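Local coordinates for multisubunit Na+/H+ antiporter, D subunit (Anoxybacillus flavithermus, PDB 6Z16), which probably forms part of a multisubunit membrane complex that exchanges sodium ions for protons across the cell membrane, at residues Val18-Pro23 / Tyr109-Gln114; Val32-Thr37 / Ile88-Leu93; Gln114-Gly119 / Glu137-Ser142. All coordinates share one frame; numbering follows the deposited sequence.

Contact 1 (Val18-Pro23 / Tyr109-Gln114); sequences VLIFFP and YYSFFQ. With PTY (phosphatidylethanolamine), chain Y.
Leu19 meets Ser111, Tyr110 and Gln114 on the first turns of helix 109-124. The backbones are closest at Leu19 and Ser111, with CA atoms 5.8 Å apart. Leu19 CB starts out toward the helix and lies 3.4 Å from Ser111 OG. With CG anti to the carbonyl carbon (chi1 -71°), the side chain carries on to the helix. Further out, the CD1 branch does the touching. It comes to 4.0 Å from Tyr110 CB and 4.1 Å from Gln114 CG. Tyr110 and Gln114 are one helical turn apart, and CD1 touches both. The side chains of Leu19 and Tyr110 cross obliquely. Only the root of the tyrosine takes part, because its ring leads away. One face of that ring is covered by Tyr109, whose CD2 stands over the centre. The Tyr110 hydroxyl is hydrogen-bonded to Glu105. Gln114 likewise offers its CG to the leucine. Its chain bends at chi2, and NE2 lies in plane at the edge of the Phe113 ring. Ile20 adds a looser touch, CG1 to Ser111 OG at 4.2 Å.

Phe21 and Phe22 take no part in this packing and meet a phosphatidylethanolamine instead. Lipid atom C15 stands 3.5 Å above the plane of the Phe22 ring, over its centre. Phe21 approaches the lipid obliquely, with CE2 3.7 Å from C35, and its ring also meets Trp70 of a neighbouring subunit.

The segment 18-23 belongs to the link between helices 7-18 and 26-53. Gln29 of helix 26-53 bonds the carbonyls of Leu19 and Phe22 through NE2. The leucine thus joins this link to helix 109-124 in a buried contact, with helix 7-18 touching Gln114 and helix 129-148 packed against Tyr109 and Phe112.

Contact 2 (Val32-Thr37 / Ile88-Leu93); sequences VSLAAT and IALACL. With PTY (phosphatidylethanolamine), chain Z.
Thr37 and Leu93 meet beside the peptide carbonyl of Ser33, a flat group with a donor on each face. Thr37 N reaches Ser33 O from one face and Thr37 OG1 from the opposite one. Leu93 CD2 also comes to 3.6 Å from Ser33 O. The setting is an antiparallel pair of transmembrane helices. The short segments make an angle of 158°, and their axes approach to 10.2 Å. At that spacing it is side chains that fill the interface.

Leu93 points toward helix 26-53. Its CD2 branch lies against the threonine hydroxyl, 3.4 Å from Thr37 OG1, and also touches Ser33. The threonine methyl CG2, anti to the backbone N, instead rests on the backbone of the other helix, 3.8 Å from Leu90 CA. Leu90 and Leu34 start out beside the interface, but their ends turn in and meet through CD1 and CD1 at 4.0 Å.

The same two leucines face a phosphatidylethanolamine. Its C34 lies 3.9 Å from Leu34 CD1, and its C24 lies 3.8 Å from Leu90 CG, so each leucine serves both the helix pair and the lipid pocket. On another side, Tyr110 and Phe113 of helix 109-124 pack on Leu93. Ser33 OG is hydrogen-bonded to the carbonyl of Gln29. An alanine at Thr37 would probably leave Ser33 O without its second donor and leave a gap against Leu90 CA and Leu93 CD2, where the methyl and hydroxyl had been.

Thr37 OG1 also has a weak hydrogen bond with Gln114 NE2. The bond from Thr37 OG1 to Ser33 O measures 2.6 Å, with the donor tilted 30° from the carbonyl plane.

Contact 3 (Gln114-Gly119 / Glu137-Ser142); sequences QFLIVG and EVMLMS
Gly119 and Met139 bring the two helices together, with CA atoms 4.2 Å apart. The segments run antiparallel at 151°, and their axes approach to 7.6 Å. The glycine has no side chain. A CB here would point toward the other helix, and the lack of one is consistent with the close approach of the backbones.

Val138, Met139 and Ser142 of the facing helix pack along this side of helix 109-124. Val138 sends CG1, anti to its backbone N (chi1 174°), to 3.7 Å from Phe115 O. The same methyl lies 3.9 Å from Gly119 CA, with Val118 at a looser distance. Met139 leans beside the interface. Its CB faces the glycine and its CG touches Leu116 CD1 at 3.8 Å, while its end leads away. Leu116 extends across to Ser142, with CD1 3.4 Å from OG. Phe115 joins in only through its root, where CB meets Ser142 CB at 4.2 Å.

The Ser142 hydroxyl sits between its own N and carbonyl carbon. It turns back to its own helix, where the carbonyls of Val138 and Met139 are both within reach of its one proton. The hydroxyl can therefore be satisfied within the helix while its carbon and oxygen pack on Leu116.

Outside the pair, Ile802 of a neighbouring subunit packs on Phe115, and Val799 of that chain packs on Val138. Leu243 and Phe244 of helix 238-247 touch Leu116.

Helices 109-124 and 129-148 follow each other in the chain with a short link. They form a helical hairpin, closed here by small residues, Gly119 and Ser142, in the all-helical membrane core of this antiporter family.

How the contacts relate
The three contacts form one cluster, with helix 109-124 at its middle. Contacts 1 and 2 have centres about 12 Å apart, contacts 1 and 3 about 13 Å, and contacts 2 and 3 about 15 Å. In the chain, both segments of contact 2 fall between the two halves of contact 1. Contact 3 begins where contact 1 ends, and the two share Gln114. Helix 109-124 meets helix 76-99 directly too, where Ile117 packs on Ala89. Contacts 1 and 2 both border bound phospholipid, whereas contact 3 lies nearer the chain centre. Together they tie the early transmembrane helices, from lipid-facing side to interior, into one bundle.

Contact 1 (Val18-Pro23 / Tyr109-Gln114)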
loop_
_atom_site.group_PDB
_atom_site.type_symbol
_atom_site.label_atom_id
_atom_site.label_comp_id
_atom_site.label_asym_id
_atom_site.label_seq_id
_atom_site.Cartn_x
_atom_site.Cartn_y
_atom_site.Cartn_z
ATOM N N VAL D 18 12.982 -40.074 -14.676
ATOM C CA VAL D 18 14.306 -39.836 -14.110
ATOM C C VAL D 18 15.405 -40.219 -15.077
ATOM O O VAL D 18 16.576 -39.972 -14.784
ATOM C CB VAL D 18 14.539 -40.555 -12.768
ATOM C CG1 VAL D 18 13.494 -40.140 -11.760
ATOM C CG2 VAL D 18 14.574 -42.048 -12.939
ATOM N N LEU D 19 15.069 -40.782 -16.236
ATOM C CA LEU D 19 16.117 -40.975 -17.220
ATOM C C LEU D 19 16.310 -39.747 -18.089
ATOM O O LEU D 19 17.238 -39.727 -18.902
ATOM C CB LEU D 19 15.817 -42.207 -18.075
ATOM C CG LEU D 19 15.978 -43.544 -17.346
ATOM C CD1 LEU D 19 15.390 -44.695 -18.140
ATOM C CD2 LEU D 19 17.440 -43.796 -17.049
ATOM N N ILE D 20 15.478 -38.716 -17.916
ATOM C CA ILE D 20 15.626 -37.513 -18.728
ATOM C C ILE D 20 16.807 -36.664 -18.245
ATOM O O ILE D 20 17.469 -36.000 -19.052
ATOM C CB ILE D 20 14.290 -36.745 -18.725
ATOM C CG1 ILE D 20 13.190 -37.626 -19.311
ATOM C CG2 ILE D 20 14.355 -35.470 -19.545
ATOM C CD1 ILE D 20 11.810 -37.065 -19.174
ATOM N N PHE D 21 17.138 -36.735 -16.950
ATOM C CA PHE D 21 18.084 -35.797 -16.348
ATOM C C PHE D 21 19.524 -36.042 -16.790
ATOM O O PHE D 21 20.296 -35.090 -16.931
ATOM C CB PHE D 21 17.997 -35.868 -14.827
ATOM C CG PHE D 21 16.730 -35.319 -14.262
ATOM C CD1 PHE D 21 16.547 -33.955 -14.141
ATOM C CD2 PHE D 21 15.738 -36.163 -13.814
ATOM C CE1 PHE D 21 15.388 -33.448 -13.609
ATOM C CE2 PHE D 21 14.574 -35.658 -13.279
ATOM C CZ PHE D 21 14.404 -34.302 -13.173
ATOM N N PHE D 22 19.920 -37.296 -17.003
ATOM C CA PHE D 22 21.308 -37.630 -17.334
ATOM C C PHE D 22 21.386 -38.386 -18.660
ATOM O O PHE D 22 21.424 -39.622 -18.693
ATOM C CB PHE D 22 21.996 -38.366 -16.174
ATOM C CG PHE D 22 21.182 -39.481 -15.525
ATOM C CD1 PHE D 22 20.306 -39.204 -14.488
ATOM C CD2 PHE D 22 21.375 -40.806 -15.871
ATOM C CE1 PHE D 22 19.584 -40.211 -13.880
ATOM C CE2 PHE D 22 20.655 -41.810 -15.274
ATOM C CZ PHE D 22 19.759 -41.515 -14.277
ATOM N N PRO D 23 21.411 -37.669 -19.788
ATOM C CA PRO D 23 21.534 -38.351 -21.083
ATOM C C PRO D 23 22.933 -38.866 -21.372
ATOM O O PRO D 23 23.096 -39.984 -21.865
ATOM C CB PRO D 23 21.141 -37.263 -22.087
ATOM C CG PRO D 23 20.391 -36.265 -21.299
ATOM C CD PRO D 23 21.043 -36.257 -19.964
ATOM N N TYR D 109 17.367 -42.825 -25.504
ATOM C CA TYR D 109 16.847 -44.098 -26.004
ATOM C C TYR D 109 16.071 -44.864 -24.933
ATOM O O TYR D 109 14.975 -45.378 -25.193
ATOM C CB TYR D 109 17.999 -44.945 -26.538
ATOM C CG TYR D 109 17.569 -46.305 -27.008
ATOM C CD1 TYR D 109 16.909 -46.464 -28.214
ATOM C CD2 TYR D 109 17.821 -47.435 -26.242
ATOM C CE1 TYR D 109 16.507 -47.707 -28.641
ATOM C CE2 TYR D 109 17.419 -48.676 -26.657
ATOM C CZ TYR D 109 16.766 -48.809 -27.856
ATOM O OH TYR D 109 16.370 -50.053 -28.274
ATOM N N TYR D 110 16.625 -44.952 -23.724
ATOM C CA TYR D 110 16.009 -45.757 -22.678
ATOM C C TYR D 110 14.759 -45.104 -22.117
ATOM O O TYR D 110 13.864 -45.811 -21.640
ATOM C CB TYR D 110 17.026 -46.021 -21.574
ATOM C CG TYR D 110 18.239 -46.753 -22.086
ATOM C CD1 TYR D 110 18.206 -48.119 -22.306
ATOM C CD2 TYR D 110 19.411 -46.070 -22.375
ATOM C CE1 TYR D 110 19.308 -48.784 -22.788
ATOM C CE2 TYR D 110 20.516 -46.727 -22.852
ATOM C CZ TYR D 110 20.458 -48.081 -23.059
ATOM O OH TYR D 110 21.564 -48.737 -23.537
ATOM N N SER D 111 14.664 -43.777 -22.212
ATOM C CA SER D 111 13.428 -43.085 -21.876
ATOM C C SER D 111 12.306 -43.504 -22.812
ATOM O O SER D 111 11.197 -43.810 -22.367
ATOM C CB SER D 111 13.643 -41.577 -21.952
ATOM O OG SER D 111 14.654 -41.160 -21.063
ATOM N N PHE D 112 12.597 -43.556 -24.115
ATOM C CA PHE D 112 11.599 -43.920 -25.116
ATOM C C PHE D 112 11.192 -45.382 -24.982
ATOM O O PHE D 112 10.016 -45.725 -25.167
ATOM C CB PHE D 112 12.164 -43.635 -26.504
ATOM C CG PHE D 112 12.408 -42.181 -26.770
ATOM C CD1 PHE D 112 11.642 -41.206 -26.151
ATOM C CD2 PHE D 112 13.444 -41.785 -27.594
ATOM C CE1 PHE D 112 11.882 -39.868 -26.381
ATOM C CE2 PHE D 112 13.711 -40.446 -27.799
ATOM C CZ PHE D 112 12.916 -39.491 -27.211
ATOM N N PHE D 113 12.163 -46.243 -24.653
ATOM C CA PHE D 113 11.898 -47.628 -24.268
ATOM C C PHE D 113 10.885 -47.710 -23.130
ATOM O O PHE D 113 9.872 -48.426 -23.221
ATOM C CB PHE D 113 13.220 -48.276 -23.848
ATOM C CG PHE D 113 13.126 -49.745 -23.546
ATOM C CD1 PHE D 113 13.242 -50.676 -24.555
ATOM C CD2 PHE D 113 12.924 -50.193 -22.247
ATOM C CE1 PHE D 113 13.160 -52.019 -24.279
ATOM C CE2 PHE D 113 12.828 -51.533 -21.971
ATOM C CZ PHE D 113 12.947 -52.444 -22.989
ATOM N N GLN D 114 11.150 -46.981 -22.042
ATOM C CA GLN D 114 10.265 -47.048 -20.886
ATOM C C GLN D 114 8.905 -46.428 -21.171
ATOM O O GLN D 114 7.903 -46.902 -20.640
ATOM C CB GLN D 114 10.917 -46.380 -19.679
ATOM C CG GLN D 114 12.159 -47.083 -19.166
ATOM C CD GLN D 114 11.864 -48.416 -18.524
ATOM O OE1 GLN D 114 10.899 -48.559 -17.780
ATOM N NE2 GLN D 114 12.692 -49.407 -18.818
HETATM C C1 PTY Y . 22.846 -34.335 -12.549
HETATM C C2 PTY Y . 28.015 -33.799 -18.874
HETATM C C3 PTY Y . 28.277 -33.082 -17.533
HETATM O O4 PTY Y . 22.434 -35.598 -11.979
HETATM C C5 PTY Y . 24.716 -33.587 -14.031
HETATM C C6 PTY Y . 24.304 -34.468 -12.887
HETATM O O7 PTY Y . 24.524 -35.858 -13.276
HETATM C C8 PTY Y . 25.378 -36.575 -12.534
HETATM O O10 PTY Y . 26.033 -36.117 -11.638
HETATM C C11 PTY Y . 25.382 -38.013 -12.955
HETATM C C12 PTY Y . 25.613 -38.956 -11.787
HETATM C C13 PTY Y . 24.808 -40.228 -11.909
HETATM C C14 PTY Y . 23.315 -39.985 -11.982
HETATM C C15 PTY Y . 22.489 -41.255 -11.959
HETATM C C16 PTY Y . 22.448 -41.950 -10.617
HETATM C C17 PTY Y . 21.569 -41.240 -9.616
HETATM C C18 PTY Y . 20.101 -41.235 -9.998
HETATM C C19 PTY Y . 19.479 -42.618 -10.054
HETATM C C20 PTY Y . 17.961 -42.605 -10.095
HETATM C C30 PTY Y . 21.128 -35.807 -11.826
HETATM C C31 PTY Y . 20.860 -37.219 -11.394
HETATM O O30 PTY Y . 20.292 -34.968 -12.024
HETATM C C32 PTY Y . 19.827 -37.355 -10.285
HETATM C C33 PTY Y . 18.396 -37.339 -10.789
HETATM C C34 PTY Y . 17.384 -37.039 -9.699
HETATM C C35 PTY Y . 15.938 -37.052 -10.163
HETATM C C36 PTY Y . 15.003 -36.308 -9.229
HETATM C C37 PTY Y . 15.331 -34.830 -9.093
HETATM P P1 PTY Y . 27.181 -33.310 -15.093
HETATM O O11 PTY Y . 27.146 -33.398 -16.685
HETATM O O12 PTY Y . 28.420 -34.076 -14.635
HETATM O O13 PTY Y . 27.105 -31.908 -14.627
HETATM O O14 PTY Y . 25.908 -34.157 -14.611
HETATM N N1 PTY Y . 26.581 -34.063 -19.005
#

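Contact 2 (Val32-Thr37 / Ile88-Leu93)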
loop_
_atom_site.group_PDB
_atom_site.type_symbol
_atom_site.label_atom_id
_atom_site.label_comp_id
_atom_site.label_asym_id
_atom_site.label_seq_id
_atom_site.Cartn_x
_atom_site.Cartn_y
_atom_site.Cartn_z
ATOM N N VAL D 32 19.936 -47.965 -14.079
ATOM C CA VAL D 32 18.608 -47.609 -13.582
ATOM C C VAL D 32 17.514 -48.307 -14.386
ATOM O O VAL D 32 16.562 -48.852 -13.806
ATOM C CB VAL D 32 18.435 -46.078 -13.579
ATOM C CG1 VAL D 32 17.004 -45.691 -13.280
ATOM C CG2 VAL D 32 19.332 -45.464 -12.537
ATOM N N SER D 33 17.650 -48.348 -15.721
ATOM C CA SER D 33 16.653 -49.024 -16.548
ATOM C C SER D 33 16.628 -50.529 -16.292
ATOM O O SER D 33 15.547 -51.130 -16.240
ATOM C CB SER D 33 16.918 -48.726 -18.020
ATOM O OG SER D 33 18.189 -49.199 -18.410
ATOM N N LEU D 34 17.796 -51.141 -16.065
ATOM C CA LEU D 34 17.861 -52.570 -15.772
ATOM C C LEU D 34 17.211 -52.900 -14.433
ATOM O O LEU D 34 16.402 -53.837 -14.341
ATOM C CB LEU D 34 19.317 -53.025 -15.791
ATOM C CG LEU D 34 19.615 -54.494 -15.515
ATOM C CD1 LEU D 34 18.949 -55.374 -16.549
ATOM C CD2 LEU D 34 21.112 -54.718 -15.505
ATOM N N ALA D 35 17.537 -52.126 -13.391
ATOM C CA ALA D 35 16.970 -52.373 -12.069
ATOM C C ALA D 35 15.466 -52.139 -12.051
ATOM O O ALA D 35 14.719 -52.905 -11.427
ATOM C CB ALA D 35 17.659 -51.489 -11.035
ATOM N N ALA D 36 14.998 -51.122 -12.776
ATOM C CA ALA D 36 13.568 -50.851 -12.806
ATOM C C ALA D 36 12.807 -51.884 -13.622
ATOM O O ALA D 36 11.659 -52.197 -13.293
ATOM C CB ALA D 36 13.317 -49.460 -13.361
ATOM N N THR D 37 13.424 -52.446 -14.665
ATOM C CA THR D 37 12.750 -53.492 -15.427
ATOM C C THR D 37 12.655 -54.788 -14.624
ATOM O O THR D 37 11.636 -55.490 -14.686
ATOM C CB THR D 37 13.480 -53.719 -16.748
ATOM O OG1 THR D 37 13.646 -52.462 -17.411
ATOM C CG2 THR D 37 12.661 -54.609 -17.652
ATOM N N ILE D 88 9.497 -59.830 -22.076
ATOM C CA ILE D 88 9.967 -59.392 -23.392
ATOM C C ILE D 88 10.768 -58.101 -23.274
ATOM O O ILE D 88 11.809 -57.940 -23.926
ATOM C CB ILE D 88 8.777 -59.234 -24.360
ATOM C CG1 ILE D 88 8.112 -60.577 -24.632
ATOM C CG2 ILE D 88 9.208 -58.651 -25.690
ATOM C CD1 ILE D 88 6.756 -60.443 -25.283
ATOM N N ALA D 89 10.331 -57.195 -22.394
ATOM C CA ALA D 89 11.019 -55.924 -22.200
ATOM C C ALA D 89 12.402 -56.117 -21.594
ATOM O O ALA D 89 13.357 -55.457 -22.011
ATOM C CB ALA D 89 10.174 -55.010 -21.318
ATOM N N LEU D 90 12.529 -57.035 -20.630
ATOM C CA LEU D 90 13.832 -57.309 -20.028
ATOM C C LEU D 90 14.813 -57.902 -21.038
ATOM O O LEU D 90 15.979 -57.475 -21.110
ATOM C CB LEU D 90 13.652 -58.243 -18.836
ATOM C CG LEU D 90 14.902 -58.655 -18.073
ATOM C CD1 LEU D 90 15.614 -57.442 -17.523
ATOM C CD2 LEU D 90 14.505 -59.591 -16.956
ATOM N N ALA D 91 14.351 -58.871 -21.840
ATOM C CA ALA D 91 15.226 -59.476 -22.843
ATOM C C ALA D 91 15.638 -58.472 -23.915
ATOM O O ALA D 91 16.816 -58.417 -24.309
ATOM C CB ALA D 91 14.536 -60.675 -23.479
ATOM N N CYS D 92 14.695 -57.640 -24.364
ATOM C CA CYS D 92 15.015 -56.625 -25.359
ATOM C C CYS D 92 15.916 -55.539 -24.788
ATOM O O CYS D 92 16.728 -54.970 -25.521
ATOM C CB CYS D 92 13.734 -56.016 -25.916
ATOM S SG CYS D 92 12.738 -57.147 -26.901
ATOM N N LEU D 93 15.830 -55.277 -23.481
ATOM C CA LEU D 93 16.690 -54.269 -22.872
ATOM C C LEU D 93 18.133 -54.746 -22.771
ATOM O O LEU D 93 19.064 -53.970 -23.016
ATOM C CB LEU D 93 16.152 -53.889 -21.497
ATOM C CG LEU D 93 16.925 -52.786 -20.784
ATOM C CD1 LEU D 93 16.902 -51.520 -21.615
ATOM C CD2 LEU D 93 16.333 -52.544 -19.420
HETATM C C1 PTY Z . 25.724 -55.785 -19.254
HETATM C C2 PTY Z . 29.628 -54.183 -25.630
HETATM C C3 PTY Z . 28.800 -53.790 -24.392
HETATM O O4 PTY Z . 25.194 -56.532 -18.135
HETATM C C5 PTY Z . 27.664 -54.364 -19.879
HETATM C C6 PTY Z . 27.176 -55.489 -19.009
HETATM O O7 PTY Z . 27.930 -56.687 -19.370
HETATM C C8 PTY Z . 28.989 -57.006 -18.613
HETATM O O10 PTY Z . 29.375 -56.343 -17.689
HETATM C C11 PTY Z . 29.610 -58.294 -19.066
HETATM C C12 PTY Z . 28.606 -59.437 -19.102
HETATM C C13 PTY Z . 29.167 -60.737 -19.660
HETATM C C14 PTY Z . 28.086 -61.775 -19.920
HETATM C C15 PTY Z . 27.222 -62.065 -18.703
HETATM C C16 PTY Z . 25.840 -62.594 -19.036
HETATM C C17 PTY Z . 24.949 -61.569 -19.716
HETATM C C18 PTY Z . 23.536 -62.058 -19.962
HETATM C C19 PTY Z . 22.834 -62.556 -18.713
HETATM C C20 PTY Z . 21.812 -63.646 -18.984
HETATM C C21 PTY Z . 20.618 -63.198 -19.802
HETATM C C22 PTY Z . 19.645 -62.334 -19.032
HETATM C C23 PTY Z . 18.394 -61.997 -19.810
HETATM C C24 PTY Z . 17.267 -61.472 -18.943
HETATM C C30 PTY Z . 24.709 -57.739 -18.403
HETATM C C31 PTY Z . 23.997 -58.323 -17.222
HETATM O O30 PTY Z . 24.811 -58.273 -19.471
HETATM C C32 PTY Z . 22.488 -58.241 -17.392
HETATM C C33 PTY Z . 21.698 -59.048 -16.377
HETATM C C34 PTY Z . 20.217 -59.085 -16.707
HETATM C C35 PTY Z . 19.383 -59.997 -15.830
HETATM C C36 PTY Z . 19.311 -59.573 -14.377
HETATM C C37 PTY Z . 18.351 -60.412 -13.546
HETATM C C38 PTY Z . 18.304 -60.026 -12.075
HETATM P P1 PTY Z . 29.181 -54.876 -21.993
HETATM O O11 PTY Z . 28.810 -54.952 -23.530
HETATM O O12 PTY Z . 29.831 -56.204 -21.631
HETATM O O13 PTY Z . 29.995 -53.682 -21.692
HETATM O O14 PTY Z . 27.775 -54.829 -21.239
HETATM N N1 PTY Z . 29.330 -53.255 -26.725
#

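Contact 3 (Gln114-Gly119 / Glu137-Ser142)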
loop_
_atom_site.group_PDB
_atom_site.type_symbol
_atom_site.label_atom_id
_atom_site.label_comp_id
_atom_site.label_asym_id
_atom_site.label_seq_id
_atom_site.Cartn_x
_atom_site.Cartn_y
_atom_site.Cartn_z
ATOM N N GLN D 114 11.150 -46.981 -22.042
ATOM C CA GLN D 114 10.265 -47.048 -20.886
ATOM C C GLN D 114 8.905 -46.428 -21.171
ATOM O O GLN D 114 7.903 -46.902 -20.640
ATOM C CB GLN D 114 10.917 -46.380 -19.679
ATOM C CG GLN D 114 12.159 -47.083 -19.166
ATOM C CD GLN D 114 11.864 -48.416 -18.524
ATOM O OE1 GLN D 114 10.899 -48.559 -17.780
ATOM N NE2 GLN D 114 12.692 -49.407 -18.818
ATOM N N PHE D 115 8.834 -45.406 -22.033
ATOM C CA PHE D 115 7.525 -44.862 -22.395
ATOM C C PHE D 115 6.723 -45.834 -23.250
ATOM O O PHE D 115 5.492 -45.889 -23.125
ATOM C CB PHE D 115 7.643 -43.521 -23.120
ATOM C CG PHE D 115 7.898 -42.353 -22.214
ATOM C CD1 PHE D 115 6.936 -41.959 -21.300
ATOM C CD2 PHE D 115 9.047 -41.593 -22.338
ATOM C CE1 PHE D 115 7.154 -40.885 -20.475
ATOM C CE2 PHE D 115 9.270 -40.512 -21.519
ATOM C CZ PHE D 115 8.321 -40.155 -20.587
ATOM N N LEU D 116 7.394 -46.614 -24.100
ATOM C CA LEU D 116 6.689 -47.641 -24.861
ATOM C C LEU D 116 6.124 -48.721 -23.949
ATOM O O LEU D 116 4.982 -49.173 -24.141
ATOM C CB LEU D 116 7.617 -48.252 -25.904
ATOM C CG LEU D 116 7.025 -49.358 -26.770
ATOM C CD1 LEU D 116 5.815 -48.852 -27.513
ATOM C CD2 LEU D 116 8.065 -49.848 -27.746
ATOM N N ILE D 117 6.891 -49.130 -22.934
ATOM C CA ILE D 117 6.340 -50.166 -22.063
ATOM C C ILE D 117 5.278 -49.584 -21.131
ATOM O O ILE D 117 4.351 -50.302 -20.732
ATOM C CB ILE D 117 7.440 -50.946 -21.311
ATOM C CG1 ILE D 117 8.186 -50.085 -20.311
ATOM C CG2 ILE D 117 8.425 -51.551 -22.297
ATOM C CD1 ILE D 117 9.153 -50.860 -19.469
ATOM N N VAL D 118 5.342 -48.274 -20.837
ATOM C CA VAL D 118 4.238 -47.576 -20.167
ATOM C C VAL D 118 2.966 -47.666 -20.994
ATOM O O VAL D 118 1.893 -47.999 -20.476
ATOM C CB VAL D 118 4.604 -46.103 -19.896
ATOM C CG1 VAL D 118 3.370 -45.286 -19.557
ATOM C CG2 VAL D 118 5.494 -46.004 -18.740
ATOM N N GLY D 119 3.082 -47.377 -22.294
ATOM C CA GLY D 119 1.920 -47.386 -23.169
ATOM C C GLY D 119 1.267 -48.750 -23.284
ATOM O O GLY D 119 0.048 -48.878 -23.132
ATOM N N GLU D 137 -2.098 -43.671 -27.833
ATOM C CA GLU D 137 -1.199 -42.643 -28.362
ATOM C C GLU D 137 0.116 -42.521 -27.610
ATOM O O GLU D 137 1.105 -42.111 -28.221
ATOM C CB GLU D 137 -1.846 -41.265 -28.450
ATOM C CG GLU D 137 -2.508 -41.074 -29.787
ATOM C CD GLU D 137 -3.951 -41.372 -29.747
ATOM O OE1 GLU D 137 -4.517 -41.271 -28.655
ATOM O OE2 GLU D 137 -4.501 -41.771 -30.784
ATOM N N VAL D 138 0.160 -42.881 -26.322
ATOM C CA VAL D 138 1.448 -42.980 -25.623
ATOM C C VAL D 138 2.334 -44.020 -26.301
ATOM O O VAL D 138 3.490 -43.744 -26.677
ATOM C CB VAL D 138 1.237 -43.321 -24.135
ATOM C CG1 VAL D 138 2.571 -43.569 -23.455
ATOM C CG2 VAL D 138 0.507 -42.219 -23.424
ATOM N N MET D 139 1.766 -45.217 -26.502
ATOM C CA MET D 139 2.429 -46.320 -27.190
ATOM C C MET D 139 2.868 -45.934 -28.599
ATOM O O MET D 139 4.026 -46.141 -28.982
ATOM C CB MET D 139 1.462 -47.497 -27.236
ATOM C CG MET D 139 1.985 -48.753 -27.851
ATOM S SD MET D 139 0.620 -49.909 -28.010
ATOM C CE MET D 139 -0.250 -49.183 -29.388
ATOM N N LEU D 140 1.960 -45.334 -29.374
ATOM C CA LEU D 140 2.246 -45.022 -30.768
ATOM C C LEU D 140 3.248 -43.889 -30.905
ATOM O O LEU D 140 4.079 -43.915 -31.813
ATOM C CB LEU D 140 0.962 -44.686 -31.520
ATOM C CG LEU D 140 0.063 -45.857 -31.905
ATOM C CD1 LEU D 140 -1.229 -45.341 -32.494
ATOM C CD2 LEU D 140 0.783 -46.758 -32.883
ATOM N N MET D 141 3.206 -42.899 -30.011
ATOM C CA MET D 141 4.161 -41.802 -30.076
ATOM C C MET D 141 5.573 -42.284 -29.773
ATOM O O MET D 141 6.529 -41.943 -30.498
ATOM C CB MET D 141 3.736 -40.704 -29.105
ATOM C CG MET D 141 4.497 -39.426 -29.284
ATOM S SD MET D 141 4.094 -38.668 -30.856
ATOM C CE MET D 141 5.650 -37.882 -31.195
ATOM N N SER D 142 5.713 -43.116 -28.731
ATOM C CA SER D 142 7.012 -43.708 -28.431
ATOM C C SER D 142 7.496 -44.617 -29.555
ATOM O O SER D 142 8.698 -44.646 -29.845
ATOM C CB SER D 142 6.932 -44.468 -27.117
ATOM O OG SER D 142 5.959 -45.480 -27.215
#